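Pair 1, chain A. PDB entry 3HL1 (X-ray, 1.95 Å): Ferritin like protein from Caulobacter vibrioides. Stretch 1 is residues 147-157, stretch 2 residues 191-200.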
# COMPACT_ATOMS: atom_id res chain seq x y z
N PHE A 147 -9.44 -9.33 -2.30
CA PHE A 147 -8.18 -9.96 -1.82
C PHE A 147 -8.32 -10.25 -0.31
O PHE A 147 -8.06 -11.37 0.15
CB PHE A 147 -7.01 -9.00 -2.08
CG PHE A 147 -5.61 -9.66 -1.95
CD1 PHE A 147 -5.32 -10.56 -0.94
CD2 PHE A 147 -4.62 -9.36 -2.84
CE1 PHE A 147 -4.07 -11.16 -0.85
CE2 PHE A 147 -3.37 -9.97 -2.75
CZ PHE A 147 -3.12 -10.88 -1.76
N TYR A 148 -8.70 -9.24 0.48
CA TYR A 148 -8.88 -9.46 1.92
C TYR A 148 -9.99 -10.41 2.30
O TYR A 148 -9.84 -11.10 3.31
CB TYR A 148 -8.95 -8.14 2.70
CG TYR A 148 -7.59 -7.49 2.80
CD1 TYR A 148 -6.56 -8.08 3.55
CD2 TYR A 148 -7.30 -6.32 2.12
CE1 TYR A 148 -5.31 -7.49 3.62
CE2 TYR A 148 -6.03 -5.72 2.21
CZ TYR A 148 -5.04 -6.34 2.96
OH TYR A 148 -3.80 -5.80 3.03
N ASP A 149 -11.08 -10.47 1.53
CA ASP A 149 -12.07 -11.51 1.71
C ASP A 149 -11.52 -12.94 1.63
O ASP A 149 -11.88 -13.82 2.45
CB ASP A 149 -13.12 -11.42 0.61
CG ASP A 149 -14.20 -10.43 0.89
OD1 ASP A 149 -14.25 -9.81 1.97
OD2 ASP A 149 -15.05 -10.30 -0.00
N ALA A 150 -10.74 -13.20 0.57
CA ALA A 150 -10.05 -14.50 0.39
C ALA A 150 -9.10 -14.74 1.55
O ALA A 150 -9.07 -15.83 2.14
CB ALA A 150 -9.29 -14.50 -0.92
N LEU A 151 -8.32 -13.74 1.91
CA LEU A 151 -7.39 -13.90 3.03
C LEU A 151 -8.10 -14.32 4.35
O LEU A 151 -7.66 -15.21 5.03
CB LEU A 151 -6.62 -12.61 3.23
CG LEU A 151 -5.34 -12.79 4.04
CD1 LEU A 151 -4.24 -13.46 3.22
CD2 LEU A 151 -4.87 -11.41 4.61
N ARG A 152 -9.23 -13.71 4.67
CA ARG A 152 -10.03 -14.15 5.85
C ARG A 152 -10.41 -15.65 5.84
O ARG A 152 -10.41 -16.30 6.88
CB ARG A 152 -11.33 -13.36 5.95
CG ARG A 152 -11.18 -11.93 6.29
CD ARG A 152 -12.60 -11.31 6.44
NE ARG A 152 -12.51 -9.89 6.73
CZ ARG A 152 -12.70 -8.92 5.83
NH1 ARG A 152 -12.93 -9.20 4.56
NH2 ARG A 152 -12.60 -7.66 6.21
N VAL A 153 -10.67 -16.20 4.68
CA VAL A 153 -11.00 -17.63 4.56
C VAL A 153 -9.81 -18.51 4.90
O VAL A 153 -9.94 -19.44 5.72
CB VAL A 153 -11.60 -17.98 3.15
CG1 VAL A 153 -11.80 -19.50 2.95
CG2 VAL A 153 -12.92 -17.25 2.98
N GLY A 154 -8.64 -18.22 4.31
CA GLY A 154 -7.44 -18.96 4.67
C GLY A 154 -7.10 -18.83 6.14
O GLY A 154 -6.74 -19.82 6.78
N MSE A 155 -7.18 -17.61 6.65
CA MSE A 155 -6.90 -17.28 8.03
C MSE A 155 -7.79 -18.08 9.00
O MSE A 155 -7.33 -18.58 10.03
CB MSE A 155 -7.11 -15.78 8.26
CG MSE A 155 -5.97 -14.93 7.76
SE MSE A 155 -6.46 -13.02 7.78
CE MSE A 155 -6.72 -12.75 9.68
N GLU A 156 -9.05 -18.20 8.67
CA GLU A 156 -9.95 -18.97 9.50
C GLU A 156 -9.63 -20.44 9.50
O GLU A 156 -9.61 -21.08 10.55
CB GLU A 156 -11.38 -18.80 9.01
CG GLU A 156 -12.39 -19.12 10.09
CD GLU A 156 -13.32 -20.17 9.70
OE1 GLU A 156 -12.83 -21.30 9.47
OE2 GLU A 156 -14.54 -19.87 9.65
N GLN A 157 -9.41 -21.00 8.33
CA GLN A 157 -9.13 -22.42 8.21
C GLN A 157 -7.86 -22.80 8.90
O GLN A 157 -7.77 -23.90 9.45
CB GLN A 157 -9.01 -22.84 6.75
CG GLN A 157 -10.34 -22.73 5.97
CD GLN A 157 -10.22 -23.16 4.53
OE1 GLN A 157 -9.25 -23.79 4.13
NE2 GLN A 157 -11.23 -22.84 3.73
N GLY A 191 -6.54 -15.32 18.96
CA GLY A 191 -5.63 -14.52 18.13
C GLY A 191 -6.15 -14.38 16.73
O GLY A 191 -5.96 -13.36 16.07
N PHE A 192 -6.83 -15.41 16.25
CA PHE A 192 -7.47 -15.32 14.95
C PHE A 192 -8.53 -14.20 14.96
O PHE A 192 -8.60 -13.41 14.03
CB PHE A 192 -8.11 -16.64 14.52
CG PHE A 192 -9.17 -16.47 13.47
CD1 PHE A 192 -8.84 -16.04 12.19
CD2 PHE A 192 -10.49 -16.70 13.76
CE1 PHE A 192 -9.82 -15.87 11.22
CE2 PHE A 192 -11.47 -16.51 12.80
CZ PHE A 192 -11.13 -16.12 11.54
N LEU A 193 -9.35 -14.14 16.02
CA LEU A 193 -10.33 -13.06 16.15
C LEU A 193 -9.68 -11.64 16.20
O LEU A 193 -10.20 -10.69 15.59
CB LEU A 193 -11.26 -13.31 17.35
CG LEU A 193 -12.16 -14.55 17.22
CD1 LEU A 193 -12.95 -14.89 18.47
CD2 LEU A 193 -13.06 -14.34 15.99
N GLN A 194 -8.55 -11.51 16.89
CA GLN A 194 -7.78 -10.25 16.87
C GLN A 194 -7.29 -9.92 15.47
O GLN A 194 -7.34 -8.77 15.03
CB GLN A 194 -6.58 -10.33 17.78
CG GLN A 194 -6.91 -10.52 19.23
CD GLN A 194 -5.71 -10.60 20.09
OE1 GLN A 194 -4.78 -11.32 19.78
NE2 GLN A 194 -5.72 -9.87 21.20
N ALA A 195 -6.76 -10.93 14.78
CA ALA A 195 -6.26 -10.78 13.39
C ALA A 195 -7.36 -10.28 12.48
O ALA A 195 -7.12 -9.44 11.62
CB ALA A 195 -5.69 -12.13 12.87
N LEU A 196 -8.56 -10.79 12.65
CA LEU A 196 -9.72 -10.36 11.86
C LEU A 196 -10.03 -8.89 12.07
O LEU A 196 -10.41 -8.18 11.15
CB LEU A 196 -10.99 -11.17 12.20
CG LEU A 196 -11.23 -12.53 11.54
CD1 LEU A 196 -12.62 -13.05 12.00
CD2 LEU A 196 -11.11 -12.49 10.01
N THR A 197 -9.87 -8.43 13.30
CA THR A 197 -10.09 -7.02 13.58
C THR A 197 -9.10 -6.19 12.79
O THR A 197 -9.47 -5.19 12.22
CB THR A 197 -9.97 -6.78 15.08
OG1 THR A 197 -10.94 -7.61 15.75
CG2 THR A 197 -10.13 -5.30 15.44
N LEU A 198 -7.84 -6.61 12.78
CA LEU A 198 -6.80 -5.90 12.01
C LEU A 198 -7.15 -5.86 10.53
O LEU A 198 -6.99 -4.81 9.90
CB LEU A 198 -5.41 -6.46 12.26
CG LEU A 198 -4.90 -6.58 13.69
CD1 LEU A 198 -3.44 -6.97 13.68
CD2 LEU A 198 -5.17 -5.36 14.45
N VAL A 199 -7.65 -6.98 9.97
CA VAL A 199 -8.11 -6.95 8.56
C VAL A 199 -9.24 -5.92 8.35
O VAL A 199 -9.23 -5.18 7.36
CB VAL A 199 -8.55 -8.32 8.04
CG1 VAL A 199 -9.14 -8.22 6.61
CG2 VAL A 199 -7.37 -9.28 8.06
N ASP A 200 -10.18 -5.87 9.29
CA ASP A 200 -11.32 -4.92 9.23
C ASP A 200 -10.90 -3.47 9.23
O ASP A 200 -11.39 -2.71 8.45
CB ASP A 200 -12.34 -5.17 10.35
CG ASP A 200 -13.25 -6.36 10.05
OD1 ASP A 200 -13.34 -6.77 8.86
OD2 ASP A 200 -13.86 -6.89 10.99
O HOH W 1 -12.41 -9.11 9.16

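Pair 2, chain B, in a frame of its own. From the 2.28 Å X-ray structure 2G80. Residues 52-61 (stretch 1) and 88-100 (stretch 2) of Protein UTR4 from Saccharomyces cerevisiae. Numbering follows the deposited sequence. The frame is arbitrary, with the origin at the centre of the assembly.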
# COMPACT_ATOMS: atom_id res chain seq x y z
N LEU B 52 -2.14 -1.94 11.43
CA LEU B 52 -3.15 -2.67 10.61
C LEU B 52 -3.38 -4.13 11.00
O LEU B 52 -4.51 -4.54 11.24
CB LEU B 52 -2.85 -2.60 9.12
CG LEU B 52 -3.05 -1.28 8.39
CD1 LEU B 52 -2.69 -1.45 6.93
CD2 LEU B 52 -4.46 -0.78 8.53
N PHE B 53 -2.31 -4.89 11.08
CA PHE B 53 -2.41 -6.31 11.44
C PHE B 53 -3.02 -6.53 12.83
O PHE B 53 -4.00 -7.31 12.93
CB PHE B 53 -1.05 -7.02 11.21
CG PHE B 53 -0.75 -7.38 9.76
CD1 PHE B 53 -1.49 -6.88 8.67
CD2 PHE B 53 0.35 -8.20 9.49
CE1 PHE B 53 -1.18 -7.25 7.34
CE2 PHE B 53 0.68 -8.56 8.18
CZ PHE B 53 -0.09 -8.07 7.09
N PRO B 54 -2.50 -5.84 13.89
CA PRO B 54 -3.12 -5.92 15.25
C PRO B 54 -4.57 -5.48 15.31
O PRO B 54 -5.37 -6.09 15.99
CB PRO B 54 -2.23 -5.00 16.09
CG PRO B 54 -0.94 -5.02 15.39
CD PRO B 54 -1.26 -5.04 13.94
N TYR B 55 -4.90 -4.40 14.59
CA TYR B 55 -6.28 -3.94 14.49
C TYR B 55 -7.18 -5.08 13.96
O TYR B 55 -8.25 -5.38 14.53
CB TYR B 55 -6.40 -2.64 13.62
CG TYR B 55 -7.81 -2.18 13.52
CD1 TYR B 55 -8.37 -1.35 14.50
CD2 TYR B 55 -8.67 -2.70 12.52
CE1 TYR B 55 -9.76 -0.97 14.44
CE2 TYR B 55 -10.03 -2.34 12.46
CZ TYR B 55 -10.57 -1.47 13.41
OH TYR B 55 -11.92 -1.12 13.36
N PHE B 56 -6.75 -5.69 12.86
CA PHE B 56 -7.47 -6.81 12.25
C PHE B 56 -7.56 -8.06 13.14
O PHE B 56 -8.66 -8.62 13.31
CB PHE B 56 -6.86 -7.14 10.87
CG PHE B 56 -7.40 -8.38 10.26
CD1 PHE B 56 -8.65 -8.36 9.65
CD2 PHE B 56 -6.68 -9.58 10.31
CE1 PHE B 56 -9.16 -9.51 9.08
CE2 PHE B 56 -7.19 -10.74 9.75
CZ PHE B 56 -8.45 -10.70 9.12
N THR B 57 -6.42 -8.49 13.70
CA THR B 57 -6.38 -9.68 14.58
C THR B 57 -7.20 -9.49 15.87
O THR B 57 -7.79 -10.46 16.36
CB THR B 57 -4.95 -10.20 14.88
OG1 THR B 57 -4.19 -9.20 15.57
CG2 THR B 57 -4.22 -10.59 13.59
N ASN B 58 -7.25 -8.26 16.42
CA ASN B 58 -8.12 -7.97 17.58
C ASN B 58 -9.61 -8.08 17.21
O ASN B 58 -10.42 -8.44 18.06
CB ASN B 58 -7.85 -6.59 18.19
CG ASN B 58 -6.40 -6.43 18.75
OD1 ASN B 58 -5.67 -7.41 18.97
ND2 ASN B 58 -5.99 -5.17 18.94
N LYS B 59 -9.98 -7.76 15.98
CA LYS B 59 -11.39 -7.87 15.50
C LYS B 59 -11.86 -9.30 15.08
O LYS B 59 -13.04 -9.58 15.12
CB LYS B 59 -11.65 -6.92 14.32
CG LYS B 59 -11.65 -5.43 14.63
CD LYS B 59 -12.85 -5.02 15.50
CE LYS B 59 -12.94 -3.51 15.70
NZ LYS B 59 -11.76 -2.94 16.40
N VAL B 60 -10.93 -10.18 14.70
CA VAL B 60 -11.24 -11.56 14.21
C VAL B 60 -12.16 -12.43 15.09
O VAL B 60 -13.15 -12.98 14.56
CB VAL B 60 -9.90 -12.35 13.82
CG1 VAL B 60 -10.06 -13.91 13.78
CG2 VAL B 60 -9.36 -11.83 12.50
N PRO B 61 -11.84 -12.60 16.39
CA PRO B 61 -12.69 -13.44 17.24
C PRO B 61 -14.19 -13.11 17.24
O PRO B 61 -15.02 -14.01 17.03
CB PRO B 61 -12.07 -13.25 18.63
CG PRO B 61 -10.66 -13.00 18.34
CD PRO B 61 -10.66 -12.12 17.14
N LEU B 88 -11.57 -22.13 12.28
CA LEU B 88 -11.56 -20.93 11.40
C LEU B 88 -10.85 -19.73 12.04
O LEU B 88 -10.06 -19.05 11.39
CB LEU B 88 -12.98 -20.55 10.96
CG LEU B 88 -13.11 -19.32 10.06
CD1 LEU B 88 -12.30 -19.46 8.80
CD2 LEU B 88 -14.59 -19.08 9.73
N GLN B 89 -11.13 -19.48 13.32
CA GLN B 89 -10.50 -18.39 14.05
C GLN B 89 -8.99 -18.61 14.07
O GLN B 89 -8.23 -17.74 13.62
CB GLN B 89 -11.06 -18.25 15.47
CG GLN B 89 -10.49 -17.05 16.23
CD GLN B 89 -11.10 -16.86 17.60
OE1 GLN B 89 -12.32 -16.77 17.74
NE2 GLN B 89 -10.25 -16.76 18.63
N ALA B 90 -8.57 -19.79 14.53
CA ALA B 90 -7.14 -20.17 14.58
C ALA B 90 -6.42 -20.09 13.20
O ALA B 90 -5.29 -19.61 13.12
CB ALA B 90 -6.98 -21.57 15.19
N HIS B 91 -7.10 -20.55 12.15
CA HIS B 91 -6.55 -20.52 10.77
C HIS B 91 -6.30 -19.08 10.27
O HIS B 91 -5.24 -18.81 9.71
CB HIS B 91 -7.50 -21.24 9.80
CG HIS B 91 -7.05 -21.25 8.37
ND1 HIS B 91 -6.09 -22.11 7.89
CD2 HIS B 91 -7.49 -20.54 7.29
CE1 HIS B 91 -5.93 -21.91 6.59
NE2 HIS B 91 -6.77 -20.97 6.20
N ILE B 92 -7.25 -18.17 10.49
CA ILE B 92 -7.12 -16.75 10.06
C ILE B 92 -5.95 -16.10 10.76
O ILE B 92 -5.14 -15.45 10.12
CB ILE B 92 -8.43 -15.95 10.32
CG1 ILE B 92 -9.54 -16.44 9.37
CG2 ILE B 92 -8.23 -14.42 10.15
CD1 ILE B 92 -10.98 -16.00 9.78
N LEU B 93 -5.84 -16.32 12.07
CA LEU B 93 -4.73 -15.76 12.88
C LEU B 93 -3.38 -16.36 12.48
O LEU B 93 -2.39 -15.67 12.54
CB LEU B 93 -4.97 -15.97 14.35
CG LEU B 93 -6.21 -15.26 14.87
CD1 LEU B 93 -6.57 -15.78 16.26
CD2 LEU B 93 -6.03 -13.77 14.85
N GLU B 94 -3.37 -17.64 12.06
CA GLU B 94 -2.18 -18.31 11.55
C GLU B 94 -1.72 -17.68 10.25
O GLU B 94 -0.53 -17.46 10.07
CB GLU B 94 -2.43 -19.80 11.34
CG GLU B 94 -1.26 -20.60 10.77
CD GLU B 94 -1.56 -22.09 10.57
OE1 GLU B 94 -2.70 -22.56 10.84
OE2 GLU B 94 -0.63 -22.79 10.12
N LEU B 95 -2.66 -17.43 9.33
CA LEU B 95 -2.32 -16.81 8.03
C LEU B 95 -1.64 -15.42 8.20
O LEU B 95 -0.71 -15.10 7.47
CB LEU B 95 -3.54 -16.66 7.12
CG LEU B 95 -4.29 -17.93 6.62
CD1 LEU B 95 -5.58 -17.48 5.94
CD2 LEU B 95 -3.50 -18.77 5.68
N VAL B 96 -2.14 -14.64 9.16
CA VAL B 96 -1.61 -13.31 9.48
C VAL B 96 -0.20 -13.47 10.06
O VAL B 96 0.73 -12.85 9.55
CB VAL B 96 -2.50 -12.51 10.50
CG1 VAL B 96 -1.85 -11.17 10.87
CG2 VAL B 96 -3.90 -12.24 9.94
N ALA B 97 -0.07 -14.33 11.08
CA ALA B 97 1.22 -14.61 11.75
C ALA B 97 2.30 -15.11 10.79
O ALA B 97 3.46 -14.75 10.96
CB ALA B 97 1.03 -15.65 12.88
N LYS B 98 1.93 -15.94 9.81
CA LYS B 98 2.87 -16.48 8.81
C LYS B 98 2.97 -15.64 7.51
O LYS B 98 3.66 -16.02 6.60
CB LYS B 98 2.51 -17.93 8.50
CG LYS B 98 2.62 -18.83 9.73
CD LYS B 98 2.22 -20.24 9.41
CE LYS B 98 2.59 -21.22 10.51
NZ LYS B 98 2.13 -22.58 10.15
N ASP B 99 2.30 -14.48 7.48
CA ASP B 99 2.24 -13.56 6.34
C ASP B 99 1.82 -14.22 5.00
O ASP B 99 2.42 -13.99 3.94
CB ASP B 99 3.54 -12.73 6.21
CG ASP B 99 3.31 -11.38 5.50
OD1 ASP B 99 2.27 -10.72 5.76
OD2 ASP B 99 4.18 -10.97 4.69
N VAL B 100 0.76 -15.02 5.07
CA VAL B 100 0.28 -15.76 3.91
C VAL B 100 -0.59 -14.86 3.05
O VAL B 100 -1.52 -14.26 3.54
CB VAL B 100 -0.50 -17.05 4.31
CG1 VAL B 100 -1.00 -17.80 3.05
CG2 VAL B 100 0.38 -17.96 5.16

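Pair 1 and pair 2 are both antiparallel helix pairs. The angle between N-to-C directions is 171° in pair 1 and 173° in pair 2, and the axes approach to 10.4 and 10.2 Å. Superposing N, CA and C of 14 central residues gives an RMSD of 0.5 Å. The register agrees too: Tyr A148 lies nearest Val A199 and Arg A152 nearest Leu A196 (CA to CA 7.1 Å each), while their counterparts Phe B53 and Val B96 lie 7.3 Å apart, and Thr B57 and Leu B93 6.5 Å, again CA to CA. The match loosens at Glu A156 and Pro B61, whose CA atoms fall 1.8 Å apart. Buried areas are similar, 458 and 478 Å².

Among the residues that touch the other stretch, the closest side-chain match is Val A199 with Val B96. Both adopt rotamer t and point toward the partner helix, their side-chain centres 0.4 Å apart. An aromatic residue in rotamer m packs on each: Tyr A148 CB lies 3.9 Å from Val A199 CG1, and Phe B53 CD2 lies 3.9 Å from Val B96 CG1. In both pairs CB and the ring lie near the valine CG1, which is oblique to the ring.

The next positions fill their space differently. Met A155, a selenomethionine, sits as a knob among Phe A192, Ala A195, Leu A196 and Val A199. Its length lets CE come within 3.4 Å of Ala A195 CB while SE lies 3.9 Å from Val A199 CG2. Val B60 is shorter, but the matched partner Ile B92 is larger than alanine, and Val B60 CG2 meets Ile B92 CG2 at 3.7 Å. Phe B56 also packs here, with CE2 3.6 Å from Val B96 CG2 at the ring edge and 3.8 Å from Ile B92 CG2; its counterpart Leu A151 comes no closer than 4.8 Å to the other stretch.

The sharpest chemical contrast is Arg A152 against Thr B57. From a sideways CA-to-CB bond, the arginine extends to a salt bridge, NH2 to Asp A200 OD1 at 2.9 Å, with Val A199 CG1 over one guanidinium face. A water accepts from Arg A152 NE at 2.6 Å and donates to Leu A196 O at 3.0 Å. Thr B57 instead makes apolar approaches, CB to Leu B93 CD2 and CG2 to Val B96 CG1, both 3.7 Å. Both Asp A200 and its match Ala B97 have CA-to-CB bonds pointing away, but the aspartate carboxylate comes back to the arginine, while the alanine has nothing beyond CB and stays out of contact. No hydrogen bond crosses pair 2.

Phe A192 and Gln B89 share rotamer t: Phe A192 CZ reaches Glu A156 CG at 3.6 Å, and Gln B89 OE1 reaches Pro B61 CA at 3.4 Å.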